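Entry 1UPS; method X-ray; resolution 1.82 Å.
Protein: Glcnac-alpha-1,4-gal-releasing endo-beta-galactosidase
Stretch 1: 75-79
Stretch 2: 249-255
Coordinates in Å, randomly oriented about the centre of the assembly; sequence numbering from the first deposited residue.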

# COMPACT_ATOMS: atom_id res chain seq x y z
N VAL A 75 17.15 15.52 2.81
CA VAL A 75 17.74 14.63 3.80
C VAL A 75 17.24 15.03 5.20
O VAL A 75 17.78 15.94 5.84
CB VAL A 75 19.30 14.63 3.74
CG1 VAL A 75 19.92 13.73 4.83
CG2 VAL A 75 19.78 14.23 2.35
N GLU A 76 16.18 14.36 5.64
CA GLU A 76 15.69 14.50 7.02
C GLU A 76 16.63 13.74 7.93
O GLU A 76 17.01 12.63 7.59
CB GLU A 76 14.30 13.88 7.13
CG GLU A 76 13.27 14.63 6.30
CD GLU A 76 11.87 14.06 6.47
OE1 GLU A 76 10.89 14.85 6.48
OE2 GLU A 76 11.74 12.82 6.59
N TYR A 77 16.99 14.31 9.08
CA TYR A 77 17.90 13.63 9.98
C TYR A 77 17.58 13.90 11.44
O TYR A 77 16.97 14.93 11.78
CB TYR A 77 19.37 13.98 9.67
CG TYR A 77 19.79 15.44 9.83
CD1 TYR A 77 19.78 16.32 8.74
CD2 TYR A 77 20.25 15.93 11.06
CE1 TYR A 77 20.22 17.67 8.88
CE2 TYR A 77 20.67 17.26 11.21
CZ TYR A 77 20.66 18.12 10.12
OH TYR A 77 21.08 19.43 10.30
N ILE A 78 17.98 12.95 12.28
CA ILE A 78 17.90 13.09 13.73
C ILE A 78 19.33 13.09 14.26
O ILE A 78 20.08 12.14 14.00
CB ILE A 78 17.15 11.91 14.35
CG1 ILE A 78 15.76 11.75 13.70
CG2 ILE A 78 17.05 12.11 15.90
CD1 ILE A 78 15.02 10.42 14.12
N THR A 79 19.70 14.11 15.02
CA THR A 79 21.02 14.12 15.64
C THR A 79 21.04 13.37 16.96
O THR A 79 19.98 13.17 17.59
CB THR A 79 21.52 15.54 15.90
OG1 THR A 79 20.59 16.23 16.74
CG2 THR A 79 21.55 16.36 14.59
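Stretch 2 249-255: ILNIYTD

Residues Ile249 to Thr254 belong to an extended strand that begins earlier in the chain, with phi between -156° and -124° and psi between 121° and 173°; at Asp255 phi turns positive (63/29) and the strand has ended. Val75 to Ile78 are also extended (phi -145° to -76°, psi 95° to 154°), in a strand that begins earlier, with Thr79 outside it. The two strands run in broadly the same direction, the N-to-C axes diverging by 30° (signed crossing angle -30°) and approaching to 7.0 Å. The nearest CA pair across the stretches is Glu76 and Ile252, at 6.9 Å. That spacing, with no clear hydrogen bond between the stretches, indicates packing through side chains rather than backbone pairing.

The CA-to-CB directions largely alternate along each strand. Glu76 and Ile78 point toward stretch 2, as Ile252 and Thr254 do toward stretch 1, whereas Tyr77, Asn251 and Tyr253 point away; Leu250 is sideways, its end leading away. Glu76, with chi1 m and chi2 t, reaches the backbone: its OE1 lies 2.6 Å from Leu250 O, and its OE2 is 3.2 Å from Asn251 CA. Ile252 CG2 lies 4.0 Å from Glu76 CB and also 4.0 Å from Ile78 CG1, so this methyl touches both inward side chains. Further along, Ile78 CD1 approaches Tyr253 C at 3.5 Å and Thr254 CG2 at 4.2 Å.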

# COMPACT_ATOMS: atom_id res chain seq x y z
N ILE A 249 2.68 13.04 5.27
CA ILE A 249 3.80 13.23 6.21
C ILE A 249 5.00 12.45 5.69
O ILE A 249 4.85 11.30 5.27
CB ILE A 249 3.41 12.72 7.64
CG1 ILE A 249 2.12 13.42 8.12
CG2 ILE A 249 4.62 12.87 8.61
CD1 ILE A 249 1.61 12.94 9.49
N LEU A 250 6.18 13.07 5.73
CA LEU A 250 7.42 12.38 5.42
C LEU A 250 8.32 12.58 6.63
O LEU A 250 8.62 13.72 7.01
CB LEU A 250 8.08 12.99 4.16
CG LEU A 250 7.48 12.57 2.83
CD1 LEU A 250 7.87 13.59 1.71
CD2 LEU A 250 7.90 11.16 2.47
N ASN A 251 8.75 11.49 7.26
CA ASN A 251 9.50 11.61 8.50
C ASN A 251 10.40 10.41 8.81
O ASN A 251 10.40 9.40 8.09
CB ASN A 251 8.59 12.06 9.70
CG ASN A 251 7.57 11.02 10.15
OD1 ASN A 251 7.21 10.11 9.42
ND2 ASN A 251 7.08 11.18 11.40
N ILE A 252 11.20 10.57 9.86
CA ILE A 252 12.12 9.54 10.29
C ILE A 252 12.10 9.51 11.81
O ILE A 252 11.87 10.54 12.43
CB ILE A 252 13.54 9.81 9.71
CG1 ILE A 252 14.49 8.65 10.06
CG2 ILE A 252 14.07 11.22 10.12
CD1 ILE A 252 15.80 8.63 9.18
N TYR A 253 12.29 8.33 12.40
CA TYR A 253 12.12 8.14 13.83
C TYR A 253 13.28 7.35 14.40
O TYR A 253 13.90 6.51 13.71
CB TYR A 253 10.93 7.23 14.09
CG TYR A 253 9.58 7.72 13.73
CD1 TYR A 253 9.11 7.62 12.42
CD2 TYR A 253 8.72 8.24 14.72
CE1 TYR A 253 7.79 8.04 12.09
CE2 TYR A 253 7.41 8.66 14.40
CZ TYR A 253 6.97 8.55 13.07
OH TYR A 253 5.69 8.94 12.73
N THR A 254 13.55 7.58 15.69
CA THR A 254 14.23 6.55 16.49
C THR A 254 13.72 6.59 17.93
O THR A 254 13.00 7.53 18.30
CB THR A 254 15.78 6.67 16.37
OG1 THR A 254 16.39 5.48 16.93
CG2 THR A 254 16.31 7.85 17.23
N ASP A 255 14.05 5.56 18.72
CA ASP A 255 13.57 5.43 20.11
C ASP A 255 12.04 5.31 20.19
O ASP A 255 11.42 5.69 21.20
CB ASP A 255 14.07 6.61 20.92
CG ASP A 255 15.58 6.65 20.96
OD1 ASP A 255 16.15 7.77 21.02
OD2 ASP A 255 16.27 5.60 20.91